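PDB 6P2I: glycerate dehydrogenase from Bacillus sp. 5mfcol3.1, which probably uses NADPH to reduce acyclic imino acids, formed in situ by a partner oxidase, to amino acids. Local coordinates for residues E104-L109 and I225-G230; I148-I153 and G170-K175; I196-P201 and G230-E235. One frame throughout, in Å; residues are numbered along the deposited sequence.

Contact 1 (E104-L109 and I225-G230); sequences EHVFAL and INTCRG. With NAP (NADP nicotinamide-adenine-dinucleotide phosphate), chain C.
V106 and I225 bring their backbones together here, with CA atoms 6.7 Å apart, where helix 99-114 packs on the end of strand 223-226. No hydrogen bond links 104-109 to 225-230, and the buried interface rests on apolar carbon contacts, most of them methyls. V106 straddles two partners. Its CG1, anti to the backbone N (chi1 168°), lies 4.1 Å from I225 CG2, while its CG2 comes within 3.9 Å of T227 CG2, the two side chains crossing at about a right angle. One turn on, L109 CB meets I225 CD1 at 3.9 Å. T227 CG2 also approaches the edge of the H105 ring, near its plane, while H105 NE2 is hydrogen-bonded to T272. In this Rossmann-type domain the loop after the strand reaches the cofactor: the backbone O of T227 accepts a nearly straight hydrogen bond from the carboxamide N7N of NADP at 2.8 Å (167°). Sulphur SG of C228 sits 3.5 Å from O4D of the nicotinamide ribose. The loop is braced by N226, whose OD1 takes the N-H of C228 in an Asx turn and whose ND2 donates to the backbone O of R229. R229 itself belongs to the D-arginine pocket.

Contact 2 (I148-I153 and G170-K175); sequences IGIGQI and GLNKSK. With NAP (NADP nicotinamide-adenine-dinucleotide phosphate), chain C.
The glycine-rich turn between strand 144-148 and helix 152-163 meets the end of strand 167-171 in the first beta-alpha-beta unit of the dinucleotide-binding domain. I148 and L171 form a parallel bridge, their side chains side by side and pointing the same way, CG2 of I148 4.1 Å from CD1 of L171. G149 N donates a hydrogen bond to L171 O at 2.9 Å, nearly along the C=O axis. I150 then packs on the end of strand 167-171: CG1, set between the backbone N and the carbonyl carbon (chi1 46°), rests 3.6 Å from L171 O and also against N172 CB. A side chain on G151 would collide with O5B of the cofactor.

Both segments hold NADP. The amides of Q152 and I153, at the start of the helix, each give one nearly straight bond to a pyrophosphate oxygen, O2A at 2.9 Å and O2N at 2.8 Å respectively, so the helix dipole would probably stabilise the negative charge. I150 N donates to O3B of the adenine ribose. Beyond strand 167-171, S174 grips phosphate O3X through both N and OG, and K173 NZ reaches O1X at 3.0 Å. A water bridges N172 ND2, O2X and O3B; ND2 also donates to the backbone O of R176. Helix-start amides on the pyrophosphate are characteristic of a Rossmann fold, and basic and hydroxyl side chains on the 2'-phosphate are consistent with use of NADP.

Contact 3 (I196-P201 and G230-E235); sequences ISLHIP and GNLIDE. With NAP (NADP nicotinamide-adenine-dinucleotide phosphate), chain C.
L198, the last residue of strand 195-198, points toward loop 230-235, and in one of its two conformers its CD1 meets CD1 of I233 at 3.9 Å, the two side chains crossing obliquely. H199 points away from segment 230-235 and packs on I153 and V157 of helix 152-163. I200 faces the loop again and divides its branches between protein and cofactor. CG2 lies 3.6 Å from L232 CD1, whereas CG1, anti to the backbone N (chi1 -170°), lies 3.6 Å from C4A of the adenine, and CD1 touches the same atom C4A at 3.4 Å. In the Rossmann fold the loop after this strand runs past the cofactor, and here I200 lies between the adenine and the 3-10 segment 230-232. An alanine at I200 would probably open a gap between L232 and the adenine, leaving the base without this hydrophobic support and freer to shift. P201 follows, its CA 3.2 Å from O3D of the nicotinamide ribose and its backbone O 4.0 Å from L232 CD2; that oxygen is hydrogen-bonded to T206. Within the loop, I233 N bonds to G230 O at 3.1 Å, closing the turn that presents L232, and D234 caps the following helix through A237 N.

In the fold
All three contacts are built on one parallel sheet and touch the same NADP, so together they trace the cofactor from its 2'-phosphate to its nicotinamide. Contact 3 links the other two: I225 N reaches I196 O at 2.7 Å between neighbouring strands, and I148 O meets H199 N at 2.7 Å on the other side of strand 195-198. Contacts 1 and 3 also share G230, and their centres lie about 10 Å apart. Contacts 1 and 2 do not touch, their centres being about 16 Å apart: contact 2 serves the phosphates, contact 1 the nicotinamide end, where R229 joins the D-arginine pocket. The T227 side chain is about 9 Å from bound D-arginine.

Contact 1 (E104-L109 and I225-G230)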
loop_
_atom_site.group_PDB
_atom_site.type_symbol
_atom_site.label_atom_id
_atom_site.label_comp_id
_atom_site.label_asym_id
_atom_site.label_seq_id
_atom_site.Cartn_x
_atom_site.Cartn_y
_atom_site.Cartn_z
ATOM N N GLU A 104 -0.443 8.612 3.422
ATOM C CA GLU A 104 -0.902 7.474 2.628
ATOM C C GLU A 104 0.223 6.907 1.776
ATOM O O GLU A 104 0.306 5.688 1.582
ATOM C CB GLU A 104 -2.096 7.873 1.759
ATOM C CG GLU A 104 -3.345 8.100 2.579
ATOM C CD GLU A 104 -4.600 8.353 1.761
ATOM O OE1 GLU A 104 -4.623 8.025 0.554
ATOM O OE2 GLU A 104 -5.571 8.890 2.346
ATOM N N HIS A 105 1.121 7.771 1.285
ATOM C CA HIS A 105 2.241 7.280 0.493
ATOM C C HIS A 105 3.174 6.411 1.308
ATOM O O HIS A 105 3.794 5.489 0.759
ATOM C CB HIS A 105 3.022 8.460 -0.094
ATOM C CG HIS A 105 3.831 8.106 -1.291
ATOM N ND1 HIS A 105 3.275 7.949 -2.544
ATOM C CD2 HIS A 105 5.165 7.917 -1.444
ATOM C CE1 HIS A 105 4.233 7.688 -3.416
ATOM N NE2 HIS A 105 5.388 7.654 -2.774
ATOM N N VAL A 106 3.323 6.696 2.606
ATOM C CA VAL A 106 4.142 5.833 3.447
ATOM C C VAL A 106 3.623 4.400 3.379
ATOM O O VAL A 106 4.398 3.444 3.241
ATOM C CB VAL A 106 4.153 6.342 4.901
ATOM C CG1 VAL A 106 4.757 5.302 5.837
ATOM C CG2 VAL A 106 4.916 7.672 5.018
ATOM N N PHE A 107 2.304 4.238 3.454
ATOM C CA PHE A 107 1.731 2.898 3.396
ATOM C C PHE A 107 1.770 2.337 1.983
ATOM O O PHE A 107 1.984 1.137 1.813
ATOM C CB PHE A 107 0.314 2.911 3.977
ATOM C CG PHE A 107 0.311 3.050 5.464
ATOM C CD1 PHE A 107 0.384 4.303 6.064
ATOM C CD2 PHE A 107 0.311 1.921 6.261
ATOM C CE1 PHE A 107 0.429 4.424 7.431
ATOM C CE2 PHE A 107 0.351 2.035 7.643
ATOM C CZ PHE A 107 0.403 3.280 8.228
ATOM N N ALA A 108 1.619 3.185 0.961
ATOM C CA ALA A 108 1.829 2.728 -0.410
ATOM C C ALA A 108 3.217 2.122 -0.573
ATOM O O ALA A 108 3.374 1.019 -1.111
ATOM C CB ALA A 108 1.633 3.889 -1.396
ATOM N N LEU A 109 4.247 2.828 -0.097
ATOM C CA LEU A 109 5.609 2.324 -0.216
ATOM C C LEU A 109 5.831 1.084 0.638
ATOM O O LEU A 109 6.460 0.121 0.185
ATOM C CB LEU A 109 6.601 3.408 0.190
ATOM C CG LEU A 109 6.737 4.556 -0.796
ATOM C CD1 LEU A 109 7.583 5.672 -0.165
ATOM C CD2 LEU A 109 7.358 4.076 -2.110
ATOM N N ILE A 225 11.322 3.532 5.326
ATOM C CA ILE A 225 10.564 4.417 4.442
ATOM C C ILE A 225 11.120 5.827 4.590
ATOM O O ILE A 225 11.265 6.320 5.712
ATOM C CB ILE A 225 9.057 4.395 4.766
ATOM C CG1 ILE A 225 8.496 2.959 4.750
ATOM C CG2 ILE A 225 8.298 5.315 3.806
ATOM C CD1 ILE A 225 8.579 2.286 3.379
ATOM N N ASN A 226 11.424 6.487 3.466
ATOM C CA ASN A 226 11.848 7.882 3.514
ATOM C C ASN A 226 11.031 8.712 2.527
ATOM O O ASN A 226 11.276 8.675 1.317
ATOM C CB ASN A 226 13.342 8.026 3.244
ATOM C CG ASN A 226 13.832 9.418 3.564
ATOM O OD1 ASN A 226 13.145 10.168 4.263
ATOM N ND2 ASN A 226 14.999 9.789 3.037
ATOM N N THR A 227 10.061 9.464 3.048
ATOM C CA THR A 227 9.390 10.503 2.280
ATOM C C THR A 227 10.012 11.872 2.512
ATOM O O THR A 227 9.424 12.878 2.109
ATOM C CB THR A 227 7.898 10.561 2.614
ATOM O OG1 THR A 227 7.721 10.759 4.025
ATOM C CG2 THR A 227 7.196 9.258 2.241
ATOM N N CYS A 228 11.171 11.935 3.170
ATOM C CA CYS A 228 11.877 13.187 3.389
ATOM C C CYS A 228 13.151 13.211 2.540
ATOM O O CYS A 228 13.342 12.382 1.645
ATOM C CB CYS A 228 12.168 13.366 4.876
ATOM S SG CYS A 228 10.683 13.581 5.884
ATOM N N ARG A 229 14.018 14.184 2.817
ATOM C CA ARG A 229 15.226 14.354 2.020
ATOM C C ARG A 229 16.105 13.111 2.094
ATOM O O ARG A 229 16.209 12.464 3.139
ATOM C CB ARG A 229 16.011 15.575 2.500
ATOM C CG ARG A 229 15.421 16.903 2.053
ATOM C CD ARG A 229 15.712 17.166 0.583
ATOM N NE ARG A 229 15.846 18.594 0.300
ATOM C CZ ARG A 229 16.371 19.081 -0.817
ATOM N NH1 ARG A 229 16.457 20.392 -0.997
ATOM N NH2 ARG A 229 16.803 18.253 -1.758
ATOM N N GLY A 230 16.737 12.774 0.965
ATOM C CA GLY A 230 17.689 11.675 0.968
ATOM C C GLY A 230 18.888 11.942 1.856
ATOM O O GLY A 230 19.474 11.009 2.418
HETATM P PA NAP C . 6.658 19.201 11.311
HETATM O O1A NAP C . 7.531 20.423 11.505
HETATM O O2A NAP C . 5.197 19.274 11.646
HETATM O O5B NAP C . 7.290 18.014 12.173
HETATM C C5B NAP C . 8.698 17.808 12.229
HETATM C C4B NAP C . 8.959 16.754 13.299
HETATM O O4B NAP C . 10.360 16.473 13.292
HETATM C C3B NAP C . 8.621 17.256 14.705
HETATM O O3B NAP C . 8.239 16.134 15.526
HETATM C C2B NAP C . 9.941 17.781 15.216
HETATM O O2B NAP C . 10.033 17.769 16.633
HETATM C C1B NAP C . 10.861 16.740 14.607
HETATM N N9A NAP C . 12.256 17.206 14.590
HETATM C C8A NAP C . 12.717 18.377 14.106
HETATM N N7A NAP C . 14.058 18.465 14.287
HETATM C C5A NAP C . 14.446 17.338 14.913
HETATM C C6A NAP C . 15.722 16.780 15.401
HETATM N N6A NAP C . 16.877 17.473 15.256
HETATM N N1A NAP C . 15.687 15.565 15.986
HETATM C C2A NAP C . 14.544 14.861 16.137
HETATM N N3A NAP C . 13.340 15.296 15.719
HETATM C C4A NAP C . 13.251 16.514 15.112
HETATM O O3 NAP C . 6.940 18.721 9.796
HETATM P PN NAP C . 5.961 17.881 8.835
HETATM O O1N NAP C . 4.849 18.763 8.326
HETATM O O2N NAP C . 5.586 16.578 9.505
HETATM O O5D NAP C . 6.953 17.607 7.602
HETATM C C5D NAP C . 8.166 16.871 7.803
HETATM C C4D NAP C . 8.985 16.834 6.521
HETATM O O4D NAP C . 8.273 16.099 5.530
HETATM C C3D NAP C . 9.198 18.191 5.865
HETATM O O3D NAP C . 10.279 18.928 6.456
HETATM C C2D NAP C . 9.459 17.808 4.415
HETATM O O2D NAP C . 10.872 17.729 4.189
HETATM C C1D NAP C . 8.802 16.434 4.254
HETATM N N1N NAP C . 7.734 16.488 3.248
HETATM C C2N NAP C . 7.779 15.653 2.194
HETATM C C3N NAP C . 6.795 15.686 1.210
HETATM C C7N NAP C . 6.877 14.761 0.021
HETATM O O7N NAP C . 6.207 15.005 -0.972
HETATM N N7N NAP C . 7.723 13.721 0.034
HETATM C C4N NAP C . 5.750 16.606 1.331
HETATM C C5N NAP C . 5.729 17.471 2.428
HETATM C C6N NAP C . 6.739 17.380 3.379
HETATM P P2B NAP C . 9.505 18.976 17.567
HETATM O O1X NAP C . 10.174 20.231 17.033
HETATM O O2X NAP C . 8.012 19.004 17.375
HETATM O O3X NAP C . 9.913 18.544 18.950
#

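Contact 2 (I148-I153 and G170-K175)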
loop_
_atom_site.group_PDB
_atom_site.type_symbol
_atom_site.label_atom_id
_atom_site.label_comp_id
_atom_site.label_asym_id
_atom_site.label_seq_id
_atom_site.Cartn_x
_atom_site.Cartn_y
_atom_site.Cartn_z
ATOM N N ILE A 148 10.541 8.754 13.009
ATOM C CA ILE A 148 11.576 9.734 13.317
ATOM C C ILE A 148 11.012 11.083 12.876
ATOM O O ILE A 148 11.052 11.434 11.693
ATOM C CB ILE A 148 12.904 9.403 12.631
ATOM C CG1 ILE A 148 13.414 8.032 13.075
ATOM C CG2 ILE A 148 13.957 10.505 12.903
ATOM C CD1 ILE A 148 14.615 7.536 12.282
ATOM N N GLY A 149 10.455 11.826 13.833
ATOM C CA GLY A 149 9.657 12.999 13.526
ATOM C C GLY A 149 8.187 12.680 13.689
ATOM O O GLY A 149 7.675 11.756 13.046
ATOM N N ILE A 150 7.504 13.408 14.574
ATOM C CA ILE A 150 6.122 13.106 14.917
ATOM C C ILE A 150 5.346 14.416 14.964
ATOM O O ILE A 150 4.628 14.705 15.931
ATOM C CB ILE A 150 6.030 12.311 16.239
ATOM C CG1 ILE A 150 6.919 12.934 17.320
ATOM C CG2 ILE A 150 6.448 10.866 16.020
ATOM C CD1 ILE A 150 6.909 12.145 18.629
ATOM N N GLY A 151 5.490 15.207 13.908
ATOM C CA GLY A 151 4.765 16.446 13.712
ATOM C C GLY A 151 3.523 16.224 12.875
ATOM O O GLY A 151 2.800 15.240 13.064
ATOM N N GLN A 152 3.286 17.136 11.925
ATOM C CA GLN A 152 2.082 17.068 11.099
ATOM C C GLN A 152 1.980 15.727 10.380
ATOM O O GLN A 152 0.947 15.048 10.451
ATOM C CB GLN A 152 2.063 18.209 10.082
ATOM C CG GLN A 152 1.996 19.603 10.694
ATOM C CD GLN A 152 0.724 19.842 11.504
ATOM O OE1 GLN A 152 -0.325 19.244 11.244
ATOM N NE2 GLN A 152 0.813 20.731 12.482
ATOM N N ILE A 153 3.043 15.325 9.682
ATOM C CA ILE A 153 2.958 14.103 8.888
ATOM C C ILE A 153 3.147 12.872 9.762
ATOM O O ILE A 153 2.389 11.897 9.647
ATOM C CB ILE A 153 3.960 14.146 7.712
ATOM C CG1 ILE A 153 3.690 15.382 6.864
ATOM C CG2 ILE A 153 3.799 12.886 6.836
ATOM C CD1 ILE A 153 4.663 15.599 5.675
ATOM N N GLY A 170 8.191 6.572 18.468
ATOM C CA GLY A 170 8.629 7.723 17.705
ATOM C C GLY A 170 9.498 8.638 18.533
ATOM O O GLY A 170 9.739 8.406 19.724
ATOM N N LEU A 171 9.981 9.687 17.877
ATOM C CA LEU A 171 10.834 10.641 18.563
ATOM C C LEU A 171 10.682 12.001 17.918
ATOM O O LEU A 171 10.389 12.119 16.724
ATOM C CB LEU A 171 12.311 10.221 18.559
ATOM C CG LEU A 171 13.115 10.149 17.261
ATOM C CD1 LEU A 171 13.739 11.483 16.922
ATOM C CD2 LEU A 171 14.216 9.119 17.397
ATOM N N ASN A 172 10.889 13.027 18.736
ATOM C CA ASN A 172 10.953 14.393 18.268
ATOM C C ASN A 172 12.148 15.045 18.953
ATOM O O ASN A 172 12.944 14.380 19.626
ATOM C CB ASN A 172 9.624 15.124 18.517
ATOM C CG ASN A 172 9.247 15.192 19.996
ATOM O OD1 ASN A 172 10.070 14.955 20.880
ATOM N ND2 ASN A 172 7.988 15.518 20.265
ATOM N N LYS A 173 12.284 16.353 18.771
ATOM C CA LYS A 173 13.402 17.107 19.319
ATOM C C LYS A 173 13.072 17.758 20.655
ATOM O O LYS A 173 13.898 17.736 21.576
ATOM C CB LYS A 173 13.835 18.175 18.302
ATOM C CG LYS A 173 14.775 19.243 18.833
ATOM C CD LYS A 173 14.973 20.368 17.813
ATOM C CE LYS A 173 13.655 20.802 17.155
ATOM N NZ LYS A 173 12.726 21.509 18.090
ATOM N N SER A 174 11.872 18.326 20.785
ATOM C CA SER A 174 11.499 19.084 21.975
ATOM C C SER A 174 11.114 18.196 23.147
ATOM O O SER A 174 11.049 18.685 24.281
ATOM C CB SER A 174 10.320 20.001 21.653
ATOM O OG SER A 174 9.192 19.204 21.296
ATOM N N LYS A 175 10.850 16.917 22.891
ATOM C CA LYS A 175 10.290 15.975 23.858
ATOM C C LYS A 175 8.881 16.363 24.298
ATOM O O LYS A 175 8.380 15.852 25.310
ATOM C CB LYS A 175 11.206 15.795 25.073
ATOM C CG LYS A 175 12.627 15.401 24.708
ATOM C CD LYS A 175 12.743 13.913 24.444
ATOM C CE LYS A 175 12.951 13.151 25.750
ATOM N NZ LYS A 175 12.535 11.726 25.640
HETATM P PA NAP C . 6.658 19.201 11.311
HETATM O O1A NAP C . 7.531 20.423 11.505
HETATM O O2A NAP C . 5.197 19.274 11.646
HETATM O O5B NAP C . 7.290 18.014 12.173
HETATM C C5B NAP C . 8.698 17.808 12.229
HETATM C C4B NAP C . 8.959 16.754 13.299
HETATM O O4B NAP C . 10.360 16.473 13.292
HETATM C C3B NAP C . 8.621 17.256 14.705
HETATM O O3B NAP C . 8.239 16.134 15.526
HETATM C C2B NAP C . 9.941 17.781 15.216
HETATM O O2B NAP C . 10.033 17.769 16.633
HETATM C C1B NAP C . 10.861 16.740 14.607
HETATM N N9A NAP C . 12.256 17.206 14.590
HETATM C C8A NAP C . 12.717 18.377 14.106
HETATM N N7A NAP C . 14.058 18.465 14.287
HETATM C C5A NAP C . 14.446 17.338 14.913
HETATM C C6A NAP C . 15.722 16.780 15.401
HETATM N N6A NAP C . 16.877 17.473 15.256
HETATM N N1A NAP C . 15.687 15.565 15.986
HETATM C C2A NAP C . 14.544 14.861 16.137
HETATM N N3A NAP C . 13.340 15.296 15.719
HETATM C C4A NAP C . 13.251 16.514 15.112
HETATM O O3 NAP C . 6.940 18.721 9.796
HETATM P PN NAP C . 5.961 17.881 8.835
HETATM O O1N NAP C . 4.849 18.763 8.326
HETATM O O2N NAP C . 5.586 16.578 9.505
HETATM O O5D NAP C . 6.953 17.607 7.602
HETATM C C5D NAP C . 8.166 16.871 7.803
HETATM C C4D NAP C . 8.985 16.834 6.521
HETATM O O4D NAP C . 8.273 16.099 5.530
HETATM C C3D NAP C . 9.198 18.191 5.865
HETATM O O3D NAP C . 10.279 18.928 6.456
HETATM C C2D NAP C . 9.459 17.808 4.415
HETATM O O2D NAP C . 10.872 17.729 4.189
HETATM C C1D NAP C . 8.802 16.434 4.254
HETATM N N1N NAP C . 7.734 16.488 3.248
HETATM C C2N NAP C . 7.779 15.653 2.194
HETATM C C3N NAP C . 6.795 15.686 1.210
HETATM C C7N NAP C . 6.877 14.761 0.021
HETATM O O7N NAP C . 6.207 15.005 -0.972
HETATM N N7N NAP C . 7.723 13.721 0.034
HETATM C C4N NAP C . 5.750 16.606 1.331
HETATM C C5N NAP C . 5.729 17.471 2.428
HETATM C C6N NAP C . 6.739 17.380 3.379
HETATM P P2B NAP C . 9.505 18.976 17.567
HETATM O O1X NAP C . 10.174 20.231 17.033
HETATM O O2X NAP C . 8.012 19.004 17.375
HETATM O O3X NAP C . 9.913 18.544 18.950
HETATM O O HOH W 1 6.804 16.750 17.715
#

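Contact 3 (I196-P201 and G230-E235)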
loop_
_atom_site.group_PDB
_atom_site.type_symbol
_atom_site.label_atom_id
_atom_site.label_comp_id
_atom_site.label_asym_id
_atom_site.label_seq_id
_atom_site.Cartn_x
_atom_site.Cartn_y
_atom_site.Cartn_z
ATOM N N ILE A 196 10.471 1.648 9.859
ATOM C CA ILE A 196 10.984 2.952 10.257
ATOM C C ILE A 196 10.594 3.937 9.175
ATOM O O ILE A 196 10.798 3.663 7.989
ATOM C CB ILE A 196 12.512 2.936 10.443
ATOM C CG1 ILE A 196 12.907 1.967 11.552
ATOM C CG2 ILE A 196 13.036 4.357 10.718
ATOM C CD1 ILE A 196 14.345 1.480 11.485
ATOM N N SER A 197 10.025 5.077 9.573
ATOM C CA SER A 197 9.629 6.106 8.612
ATOM C C SER A 197 10.107 7.473 9.084
ATOM O O SER A 197 9.903 7.839 10.246
ATOM C CB SER A 197 8.105 6.113 8.411
ATOM O OG SER A 197 7.734 6.909 7.306
ATOM N N LEU A 198 10.725 8.234 8.174
ATOM C CA LEU A 198 11.267 9.551 8.493
ATOM C C LEU A 198 10.239 10.640 8.203
ATOM O O LEU A 198 9.628 10.654 7.128
ATOM C CB LEU A 198 12.547 9.818 7.690
ATOM C CG LEU A 198 13.798 9.081 8.179
ATOM C CD1 LEU A 198 14.775 8.827 7.034
ATOM C CD2 LEU A 198 14.477 9.872 9.291
ATOM N N HIS A 199 10.068 11.563 9.156
ATOM C CA HIS A 199 9.129 12.673 9.026
ATOM C C HIS A 199 9.713 13.899 9.717
ATOM O O HIS A 199 9.137 14.469 10.635
ATOM C CB HIS A 199 7.767 12.273 9.582
ATOM C CG HIS A 199 7.172 11.125 8.844
ATOM N ND1 HIS A 199 6.708 11.242 7.550
ATOM C CD2 HIS A 199 7.038 9.818 9.178
ATOM C CE1 HIS A 199 6.279 10.065 7.134
ATOM N NE2 HIS A 199 6.468 9.183 8.100
ATOM N N ILE A 200 10.883 14.316 9.241
ATOM C CA ILE A 200 11.702 15.313 9.919
ATOM C C ILE A 200 12.261 16.281 8.883
ATOM O O ILE A 200 12.579 15.868 7.757
ATOM C CB ILE A 200 12.799 14.603 10.734
ATOM C CG1 ILE A 200 13.542 15.550 11.660
ATOM C CG2 ILE A 200 13.761 13.839 9.829
ATOM C CD1 ILE A 200 14.598 14.845 12.473
ATOM N N PRO A 201 12.351 17.567 9.196
ATOM C CA PRO A 201 12.947 18.515 8.249
ATOM C C PRO A 201 14.440 18.287 8.125
ATOM O O PRO A 201 15.102 17.805 9.047
ATOM C CB PRO A 201 12.647 19.876 8.877
ATOM C CG PRO A 201 12.611 19.591 10.337
ATOM C CD PRO A 201 11.929 18.243 10.439
ATOM N N GLY A 230 16.737 12.774 0.965
ATOM C CA GLY A 230 17.689 11.675 0.968
ATOM C C GLY A 230 18.888 11.942 1.856
ATOM O O GLY A 230 19.474 11.009 2.418
ATOM N N ASN A 231 19.251 13.219 2.011
ATOM C CA ASN A 231 20.385 13.657 2.814
ATOM C C ASN A 231 20.237 13.369 4.301
ATOM O O ASN A 231 21.208 13.553 5.044
ATOM C CB ASN A 231 20.579 15.160 2.602
ATOM C CG ASN A 231 20.361 15.563 1.162
ATOM O OD1 ASN A 231 19.218 15.658 0.688
ATOM N ND2 ASN A 231 21.457 15.776 0.443
ATOM N N LEU A 232 19.053 12.951 4.756
ATOM C CA LEU A 232 18.882 12.574 6.153
ATOM C C LEU A 232 19.591 11.272 6.479
ATOM O O LEU A 232 19.799 10.972 7.658
ATOM C CB LEU A 232 17.394 12.431 6.486
ATOM C CG LEU A 232 16.549 13.696 6.351
ATOM C CD1 LEU A 232 15.106 13.367 6.567
ATOM C CD2 LEU A 232 17.003 14.741 7.361
ATOM N N ILE A 233 19.946 10.489 5.464
ATOM C CA ILE A 233 20.518 9.158 5.635
ATOM C C ILE A 233 21.939 9.163 5.097
ATOM O O ILE A 233 22.228 9.842 4.104
ATOM C CB ILE A 233 19.678 8.093 4.897
ATOM C CG1 ILE A 233 18.198 8.223 5.267
ATOM C CG2 ILE A 233 20.217 6.695 5.179
ATOM C CD1 ILE A 233 17.292 7.254 4.512
ATOM N N ASP A 234 22.826 8.410 5.754
ATOM C CA ASP A 234 24.085 8.036 5.118
ATOM C C ASP A 234 23.743 7.123 3.948
ATOM O O ASP A 234 23.606 5.905 4.118
ATOM C CB ASP A 234 25.026 7.348 6.112
ATOM C CG ASP A 234 26.406 7.058 5.530
ATOM O OD1 ASP A 234 26.533 6.802 4.309
ATOM O OD2 ASP A 234 27.378 7.067 6.315
ATOM N N GLU A 235 23.587 7.705 2.758
ATOM C CA GLU A 235 23.024 6.954 1.641
ATOM C C GLU A 235 23.955 5.847 1.170
ATOM O O GLU A 235 23.481 4.792 0.731
ATOM C CB GLU A 235 22.704 7.898 0.491
ATOM C CG GLU A 235 21.749 7.321 -0.516
ATOM C CD GLU A 235 21.379 8.332 -1.572
ATOM O OE1 GLU A 235 20.281 8.916 -1.453
ATOM O OE2 GLU A 235 22.206 8.554 -2.493
HETATM P PA NAP C . 6.658 19.201 11.311
HETATM O O1A NAP C . 7.531 20.423 11.505
HETATM O O2A NAP C . 5.197 19.274 11.646
HETATM O O5B NAP C . 7.290 18.014 12.173
HETATM C C5B NAP C . 8.698 17.808 12.229
HETATM C C4B NAP C . 8.959 16.754 13.299
HETATM O O4B NAP C . 10.360 16.473 13.292
HETATM C C3B NAP C . 8.621 17.256 14.705
HETATM O O3B NAP C . 8.239 16.134 15.526
HETATM C C2B NAP C . 9.941 17.781 15.216
HETATM O O2B NAP C . 10.033 17.769 16.633
HETATM C C1B NAP C . 10.861 16.740 14.607
HETATM N N9A NAP C . 12.256 17.206 14.590
HETATM C C8A NAP C . 12.717 18.377 14.106
HETATM N N7A NAP C . 14.058 18.465 14.287
HETATM C C5A NAP C . 14.446 17.338 14.913
HETATM C C6A NAP C . 15.722 16.780 15.401
HETATM N N6A NAP C . 16.877 17.473 15.256
HETATM N N1A NAP C . 15.687 15.565 15.986
HETATM C C2A NAP C . 14.544 14.861 16.137
HETATM N N3A NAP C . 13.340 15.296 15.719
HETATM C C4A NAP C . 13.251 16.514 15.112
HETATM O O3 NAP C . 6.940 18.721 9.796
HETATM P PN NAP C . 5.961 17.881 8.835
HETATM O O1N NAP C . 4.849 18.763 8.326
HETATM O O2N NAP C . 5.586 16.578 9.505
HETATM O O5D NAP C . 6.953 17.607 7.602
HETATM C C5D NAP C . 8.166 16.871 7.803
HETATM C C4D NAP C . 8.985 16.834 6.521
HETATM O O4D NAP C . 8.273 16.099 5.530
HETATM C C3D NAP C . 9.198 18.191 5.865
HETATM O O3D NAP C . 10.279 18.928 6.456
HETATM C C2D NAP C . 9.459 17.808 4.415
HETATM O O2D NAP C . 10.872 17.729 4.189
HETATM C C1D NAP C . 8.802 16.434 4.254
HETATM N N1N NAP C . 7.734 16.488 3.248
HETATM C C2N NAP C . 7.779 15.653 2.194
HETATM C C3N NAP C . 6.795 15.686 1.210
HETATM C C7N NAP C . 6.877 14.761 0.021
HETATM O O7N NAP C . 6.207 15.005 -0.972
HETATM N N7N NAP C . 7.723 13.721 0.034
HETATM C C4N NAP C . 5.750 16.606 1.331
HETATM C C5N NAP C . 5.729 17.471 2.428
HETATM C C6N NAP C . 6.739 17.380 3.379
HETATM P P2B NAP C . 9.505 18.976 17.567
HETATM O O1X NAP C . 10.174 20.231 17.033
HETATM O O2X NAP C . 8.012 19.004 17.375
HETATM O O3X NAP C . 9.913 18.544 18.950
#